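Local coordinates for L-methionine gamma-lyase (Fusobacterium nucleatum subsp. nucleatum, PDB 6LXU), which belongs to the Cys/Met metabolism family of pyridoxal-phosphate-dependent enzymes and carries its cofactor covalently bound to a lysine, at residues K165-L169 with I303-M308; L214-V220 with Y255-L260; I349-A353 with I370-V375. All coordinates share one frame; numbering follows the deposited sequence. Where two conformers were deposited one is given.

How the contacts relate
Following the chain from the N terminus, the loop 165-169 comes first, after strand 151-157 of the seven-stranded sheet; helix 301-307, between strands 287-291 and 314-319 of the five-stranded sheet, closes contact 1, joining the two parts. Contact 2 opens and closes entirely within that span: the turn 214-220, just past the cofactor-bearing lysine K212 and between strands 205-209 and 223-227, meets helix 250-260. Contact 3 follows in series, closing a short excursion between two strands of the five-stranded sheet, 348-350 and 374-378. None of the three touches another; their centres lie 24 to 27 Å apart. Contacts 1 and 2 sit on opposite sides of the chain's centre, and contact 2 alone reaches neighbouring subunits.

Contact 1: K165-L169 with I303-M308; sequences KIVDL and IAKKQM
A buried loop-to-helix contact docks the side-chain amide of Q307, on the last turn of helix 301-307, onto the backbone of V167 and L169, where the loop after strand 151-157 runs into helix 169-176. Q307 NE2 donates to V167 O (2.8 Å), which lies close to the amide plane. Q307 OE1 accepts from L169 N (3.0 Å) through one of its lone pairs. The chain reaches across because CG sits between the backbone N and carbonyl carbon (chi1 75°).

Beside the amide the contact is apolar. I166 CG2 rests 3.7 Å from I303 CG2, the two side chains running antiparallel alongside one another, while I166 CD1 approaches M308 SD at 4.3 Å. I303 CG2 also packs against D168 CA, its side chain roughly perpendicular to that of D168.

D168 is the N-cap of helix 169-176, its OD1 accepting from A171 N. One water donates to both D168 OD1 (2.7 Å) and Q307 OE1, linking the cap to the amide. With both ends of the amide engaged, its flip state is fixed, and OE1 takes two donors, the water and the first amide N-H of the helix.

Contact 2: L214-V220 with Y255-L260; sequences LNGHGDV and YIIRGL
V220 meets Y255 and I256 through its two methyl branches: V220 CG2 lies 3.5 Å from Y255 CB, and V220 CG1 lies 3.8 Å from I256 CD1. With CG1 anti to the backbone N (chi1 171°) and CG2 anti to the carbonyl carbon, one methyl serves each helix residue. At the other end, L214 CD2 touches L260 CD2 at 3.8 Å, and the L260 methyl also packs against L214 O.

Between these apolar ends the turn sits close to the backbone of helix 250-260. N215 OD1 lies 3.4 Å from I256 CA and 3.2 Å from Y255 O, two acceptors with no bond between them. G259 has no side chain, and the turn comes right up to it: G259 CA makes a CA-H...O contact with N215 O (3.5 Å). The H217 ring also comes near G259 CA. No conventional hydrogen bond joins the two segments.

The second shell holds the turn in shape. H217 ND1 donates to N215 O at 2.8 Å (N-H...O angle 171°), the acceptor lying in the ring plane, so one carbonyl receives both the imidazole and the glycine C-H. N215 ND2, in turn, donates to D219 OD1 (2.9 Å), bracing the turn across G216 and G218, both at positive phi.

Farther out is the subunit interface. D219 OD2 forms a salt bridge with R258 of the second subunit, which also gives N215 OD1 a weak hydrogen bond; Y254 of that subunit bonds D219 OD2, and its Q251 bonds Y255 OH. D219 O accepts from Q34 of a third subunit.

The chemistry splits the work: shape and methyl packing seat the turn on the helix, while its polar groups brace it internally and bind neighbouring chains. The chain just after the cofactor-bearing K212 thus lies against a helix that also meets neighbouring subunits.

Contact 3: I349-A353 with I370-V375; sequences IQHPA and ITDGLV. With NO3 (nitrate ion), chain C.
H351 reaches across to the turn 371-374 with its ring edge. H351 NE2 donates to D372 O at 2.8 Å (N-H...O angle 167°), the oxygen lying in the ring plane although the donor is tilted 30° from the carbonyl plane. CG anti to the backbone N (chi1 175°) brings the ring edge-on to the turn; ND1 bonds S354, so both ring nitrogens are engaged, and H351 CD2 comes 3.2 Å from L374 O.

The packing is close. At the strand end, I349 lays CG1 and CD1 against V375 CG1, both at 3.6 Å, the side chains obliquely crossed. Toward the loop, P352 CB meets I370 CG2 at 3.8 Å, and that methyl also packs on A353 N. One water bridges the segments, accepting from A353 N (2.8 Å) and donating to T371 O and L374 O.

The margins are looser and more polar. D372, whose side chain leaves its backbone away from 349-353, pairs its carboxylate with R365 and K362, and T371 OG1 goes to E318. Q350 has two conformers; in one, NE2 bonds nitrate O3 (3.2 Å), a doubtful contact to an ion probably from the crystallisation liquor.

Strands 348-350 and 374-378 are inner antiparallel neighbours of the five-stranded sheet: regular pairing ends at Q350 with R376, the H351 ring and the water take over, and a type I beta turn, T371 to L374, leads into the second strand.

Contact 1: K165-L169 with I303-M308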
# COMPACT_ATOMS: atom_id res chain seq x y z
N LYS A 165 -20.91 30.94 1.77
CA LYS A 165 -22.28 31.21 1.37
C LYS A 165 -23.19 30.03 1.66
O LYS A 165 -22.85 28.88 1.35
CB LYS A 165 -22.31 31.53 -0.12
CG LYS A 165 -23.68 31.90 -0.69
CD LYS A 165 -23.57 32.17 -2.18
CE LYS A 165 -24.88 32.60 -2.79
NZ LYS A 165 -24.67 33.08 -4.18
N ILE A 166 -24.36 30.34 2.21
CA ILE A 166 -25.37 29.36 2.54
C ILE A 166 -26.56 29.52 1.58
O ILE A 166 -27.01 30.65 1.32
CB ILE A 166 -25.87 29.56 3.99
CG1 ILE A 166 -24.74 29.42 5.02
CG2 ILE A 166 -27.02 28.62 4.32
CD1 ILE A 166 -24.07 28.05 5.02
N VAL A 167 -27.05 28.41 1.05
CA VAL A 167 -28.27 28.42 0.23
C VAL A 167 -29.19 27.32 0.74
O VAL A 167 -28.75 26.34 1.34
CB VAL A 167 -28.00 28.31 -1.28
CG1 VAL A 167 -26.98 29.37 -1.72
CG2 VAL A 167 -27.53 26.93 -1.69
N ASP A 168 -30.50 27.51 0.51
CA ASP A 168 -31.53 26.68 1.12
C ASP A 168 -31.83 25.49 0.23
O ASP A 168 -32.55 25.62 -0.78
CB ASP A 168 -32.79 27.53 1.34
CG ASP A 168 -33.83 26.85 2.21
OD1 ASP A 168 -34.03 25.63 2.06
OD2 ASP A 168 -34.48 27.56 3.02
N LEU A 169 -31.30 24.33 0.58
CA LEU A 169 -31.40 23.16 -0.29
C LEU A 169 -32.84 22.69 -0.50
O LEU A 169 -33.20 22.33 -1.60
CB LEU A 169 -30.55 22.03 0.26
CG LEU A 169 -29.04 22.31 0.30
CD1 LEU A 169 -28.33 21.09 0.86
CD2 LEU A 169 -28.52 22.64 -1.10
N ILE A 303 -31.00 29.72 7.76
CA ILE A 303 -31.04 28.56 6.84
C ILE A 303 -30.03 27.50 7.30
O ILE A 303 -30.33 26.32 7.36
CB ILE A 303 -30.76 28.99 5.39
CG1 ILE A 303 -31.90 29.89 4.87
CG2 ILE A 303 -30.59 27.79 4.48
CD1 ILE A 303 -31.53 30.72 3.66
N ALA A 304 -28.82 27.94 7.63
CA ALA A 304 -27.79 27.03 8.14
C ALA A 304 -28.28 26.30 9.38
O ALA A 304 -28.10 25.09 9.51
CB ALA A 304 -26.50 27.77 8.44
N LYS A 305 -28.93 27.03 10.29
CA LYS A 305 -29.46 26.43 11.51
C LYS A 305 -30.53 25.36 11.23
O LYS A 305 -30.64 24.40 11.97
CB LYS A 305 -30.02 27.52 12.42
CG LYS A 305 -30.39 27.04 13.82
CD LYS A 305 -30.91 28.20 14.65
CE LYS A 305 -31.25 27.75 16.06
NZ LYS A 305 -31.93 28.83 16.84
N LYS A 306 -31.30 25.53 10.16
CA LYS A 306 -32.32 24.56 9.81
C LYS A 306 -31.78 23.32 9.13
O LYS A 306 -32.33 22.24 9.31
CB LYS A 306 -33.33 25.17 8.86
CG LYS A 306 -34.29 26.20 9.42
CD LYS A 306 -35.30 25.51 10.30
CE LYS A 306 -36.42 26.44 10.73
NZ LYS A 306 -37.44 25.71 11.50
N GLN A 307 -30.76 23.46 8.28
CA GLN A 307 -30.31 22.33 7.45
C GLN A 307 -28.96 21.72 7.85
O GLN A 307 -28.58 20.70 7.28
CB GLN A 307 -30.33 22.70 5.96
CG GLN A 307 -29.21 23.60 5.51
CD GLN A 307 -29.34 24.13 4.09
OE1 GLN A 307 -30.36 23.96 3.41
NE2 GLN A 307 -28.29 24.81 3.63
N MET A 308 -28.29 22.31 8.84
CA MET A 308 -26.98 21.82 9.30
C MET A 308 -27.06 21.49 10.78
O MET A 308 -27.50 22.32 11.58
CB MET A 308 -25.88 22.85 9.10
CG MET A 308 -25.72 23.34 7.67
SD MET A 308 -24.36 24.50 7.46
CE MET A 308 -22.92 23.45 7.60
O HOH W 1 -33.06 23.48 3.41

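Contact 2: L214-V220 with Y255-L260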
# COMPACT_ATOMS: atom_id res chain seq x y z
N LEU A 214 -14.06 13.21 4.42
CA LEU A 214 -14.48 11.80 4.53
C LEU A 214 -13.26 10.89 4.70
O LEU A 214 -13.21 10.10 5.64
CB LEU A 214 -15.37 11.41 3.34
CG LEU A 214 -16.78 12.02 3.38
CD1 LEU A 214 -17.43 11.95 2.03
CD2 LEU A 214 -17.65 11.32 4.42
N ASN A 215 -12.26 11.05 3.83
CA ASN A 215 -10.99 10.36 4.06
C ASN A 215 -10.28 10.95 5.29
O ASN A 215 -9.82 10.22 6.17
CB ASN A 215 -10.08 10.47 2.84
CG ASN A 215 -8.79 9.74 3.07
OD1 ASN A 215 -8.80 8.53 3.30
ND2 ASN A 215 -7.68 10.47 3.08
N GLY A 216 -10.15 12.28 5.30
CA GLY A 216 -9.69 13.03 6.46
C GLY A 216 -8.21 13.11 6.72
O GLY A 216 -7.80 13.85 7.60
N HIS A 217 -7.41 12.33 5.99
CA HIS A 217 -6.00 12.16 6.33
C HIS A 217 -5.06 12.67 5.25
O HIS A 217 -3.86 12.40 5.29
CB HIS A 217 -5.74 10.68 6.68
CG HIS A 217 -6.40 10.25 7.95
ND1 HIS A 217 -7.76 10.03 8.06
CD2 HIS A 217 -5.88 10.03 9.19
CE1 HIS A 217 -8.03 9.68 9.31
NE2 HIS A 217 -6.91 9.66 10.02
N GLY A 218 -5.58 13.44 4.29
CA GLY A 218 -4.69 14.20 3.39
C GLY A 218 -3.79 13.34 2.54
O GLY A 218 -2.71 13.79 2.15
N ASP A 219 -4.22 12.12 2.22
CA ASP A 219 -3.38 11.15 1.54
C ASP A 219 -4.06 10.46 0.36
O ASP A 219 -3.47 9.58 -0.28
CB ASP A 219 -2.73 10.18 2.52
CG ASP A 219 -3.70 9.41 3.39
OD1 ASP A 219 -4.93 9.49 3.17
OD2 ASP A 219 -3.21 8.72 4.33
N VAL A 220 -5.29 10.89 0.04
CA VAL A 220 -6.08 10.27 -1.03
C VAL A 220 -6.78 11.38 -1.81
O VAL A 220 -7.31 12.32 -1.22
CB VAL A 220 -7.15 9.33 -0.43
CG1 VAL A 220 -8.13 8.83 -1.46
CG2 VAL A 220 -6.53 8.14 0.28
N TYR A 255 -7.92 3.11 2.20
CA TYR A 255 -7.56 4.27 3.01
C TYR A 255 -8.80 5.06 3.44
O TYR A 255 -8.86 5.54 4.57
CB TYR A 255 -6.61 5.20 2.26
CG TYR A 255 -5.14 4.83 2.24
CD1 TYR A 255 -4.42 4.58 3.41
CD2 TYR A 255 -4.42 4.88 1.05
CE1 TYR A 255 -3.06 4.34 3.37
CE2 TYR A 255 -3.05 4.63 1.01
CZ TYR A 255 -2.38 4.36 2.19
OH TYR A 255 -1.02 4.10 2.19
N ILE A 256 -9.78 5.21 2.55
CA ILE A 256 -10.97 5.98 2.89
C ILE A 256 -11.86 5.21 3.87
O ILE A 256 -12.34 5.79 4.84
CB ILE A 256 -11.79 6.38 1.65
CG1 ILE A 256 -10.93 7.16 0.64
CG2 ILE A 256 -12.99 7.22 2.07
CD1 ILE A 256 -11.48 7.12 -0.76
N ILE A 257 -12.06 3.92 3.63
CA ILE A 257 -12.76 3.09 4.63
C ILE A 257 -12.12 3.25 6.01
O ILE A 257 -12.80 3.44 7.03
CB ILE A 257 -12.75 1.61 4.19
CG1 ILE A 257 -13.66 1.39 2.97
CG2 ILE A 257 -13.16 0.69 5.34
CD1 ILE A 257 -13.42 0.09 2.26
N ARG A 258 -10.79 3.17 6.03
CA ARG A 258 -10.04 3.31 7.26
C ARG A 258 -10.27 4.70 7.88
O ARG A 258 -10.51 4.82 9.08
CB ARG A 258 -8.57 3.10 6.97
CG ARG A 258 -7.71 2.98 8.22
CD ARG A 258 -6.26 2.92 7.86
NE ARG A 258 -5.41 2.28 8.85
CZ ARG A 258 -4.49 2.83 9.62
NH1 ARG A 258 -4.38 4.17 9.71
NH2 ARG A 258 -3.69 2.06 10.33
N GLY A 259 -10.19 5.74 7.05
CA GLY A 259 -10.48 7.10 7.51
C GLY A 259 -11.88 7.24 8.09
O GLY A 259 -12.08 7.97 9.08
N LEU A 260 -12.84 6.55 7.50
CA LEU A 260 -14.22 6.62 7.98
C LEU A 260 -14.41 5.99 9.36
O LEU A 260 -15.39 6.33 10.04
CB LEU A 260 -15.20 6.01 6.98
CG LEU A 260 -15.41 6.87 5.72
CD1 LEU A 260 -16.20 6.11 4.67
CD2 LEU A 260 -16.10 8.19 6.03

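Contact 3: I349-A353 with I370-V375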
# COMPACT_ATOMS: atom_id res chain seq x y z
N ILE A 349 -4.14 26.46 5.97
CA ILE A 349 -4.48 27.87 5.82
C ILE A 349 -3.98 28.38 4.47
O ILE A 349 -2.94 27.93 3.97
CB ILE A 349 -3.93 28.68 7.01
CG1 ILE A 349 -4.56 30.08 7.11
CG2 ILE A 349 -2.41 28.76 6.99
CD1 ILE A 349 -4.17 30.82 8.37
N GLN A 350 -4.73 29.30 3.87
CA GLN A 350 -4.35 29.92 2.61
C GLN A 350 -4.82 31.38 2.58
O GLN A 350 -5.82 31.72 3.21
CB GLN A 350 -4.95 29.16 1.43
CG GLN A 350 -6.43 28.86 1.52
CD GLN A 350 -6.94 28.22 0.25
OE1 GLN A 350 -7.32 28.92 -0.68
NE2 GLN A 350 -6.94 26.89 0.19
N HIS A 351 -4.11 32.19 1.81
CA HIS A 351 -4.41 33.61 1.60
C HIS A 351 -4.62 33.74 0.10
O HIS A 351 -3.64 33.88 -0.64
CB HIS A 351 -3.25 34.45 2.10
CG HIS A 351 -3.39 35.91 1.82
ND1 HIS A 351 -2.39 36.65 1.22
CD2 HIS A 351 -4.40 36.77 2.08
CE1 HIS A 351 -2.79 37.91 1.12
NE2 HIS A 351 -4.01 38.01 1.63
N PRO A 352 -5.87 33.62 -0.38
CA PRO A 352 -6.06 33.51 -1.82
C PRO A 352 -5.44 34.64 -2.66
O PRO A 352 -4.92 34.38 -3.75
CB PRO A 352 -7.57 33.46 -1.98
CG PRO A 352 -8.07 32.89 -0.71
CD PRO A 352 -7.11 33.30 0.36
N ALA A 353 -5.46 35.87 -2.15
CA ALA A 353 -4.96 37.00 -2.94
C ALA A 353 -3.49 36.85 -3.32
O ALA A 353 -3.11 37.28 -4.40
CB ALA A 353 -5.20 38.33 -2.22
N ILE A 370 -12.61 37.70 -4.10
CA ILE A 370 -11.38 37.56 -3.32
C ILE A 370 -10.90 38.95 -2.95
O ILE A 370 -10.51 39.75 -3.81
CB ILE A 370 -10.30 36.78 -4.11
CG1 ILE A 370 -10.79 35.37 -4.47
CG2 ILE A 370 -8.98 36.74 -3.33
CD1 ILE A 370 -11.17 34.49 -3.29
N THR A 371 -10.96 39.24 -1.66
CA THR A 371 -10.54 40.52 -1.10
C THR A 371 -9.12 40.38 -0.53
O THR A 371 -8.68 39.27 -0.20
CB THR A 371 -11.54 40.95 -0.02
OG1 THR A 371 -11.89 39.81 0.79
CG2 THR A 371 -12.82 41.47 -0.65
N ASP A 372 -8.40 41.49 -0.43
CA ASP A 372 -6.97 41.46 -0.14
C ASP A 372 -6.60 40.88 1.21
O ASP A 372 -5.51 40.34 1.37
CB ASP A 372 -6.37 42.88 -0.24
CG ASP A 372 -5.97 43.27 -1.66
OD1 ASP A 372 -6.26 42.50 -2.61
OD2 ASP A 372 -5.33 44.34 -1.83
N GLY A 373 -7.48 41.04 2.20
CA GLY A 373 -7.22 40.50 3.53
C GLY A 373 -7.87 39.16 3.84
O GLY A 373 -7.82 38.72 4.97
N LEU A 374 -8.47 38.53 2.84
CA LEU A 374 -9.22 37.29 3.08
C LEU A 374 -8.28 36.10 3.31
O LEU A 374 -7.40 35.83 2.50
CB LEU A 374 -10.15 36.99 1.91
CG LEU A 374 -11.17 35.87 2.12
CD1 LEU A 374 -12.24 36.25 3.12
CD2 LEU A 374 -11.80 35.51 0.78
N VAL A 375 -8.50 35.41 4.43
CA VAL A 375 -7.75 34.20 4.80
C VAL A 375 -8.77 33.08 4.98
O VAL A 375 -9.83 33.28 5.57
CB VAL A 375 -6.94 34.45 6.08
CG1 VAL A 375 -6.22 33.17 6.52
CG2 VAL A 375 -5.95 35.59 5.86
N NO3 C . -9.33 24.12 -1.74
O1 NO3 C . -9.64 23.17 -1.03
O2 NO3 C . -10.19 24.62 -2.51
O3 NO3 C . -8.16 24.60 -1.68
O HOH W 2 -7.09 36.85 -0.07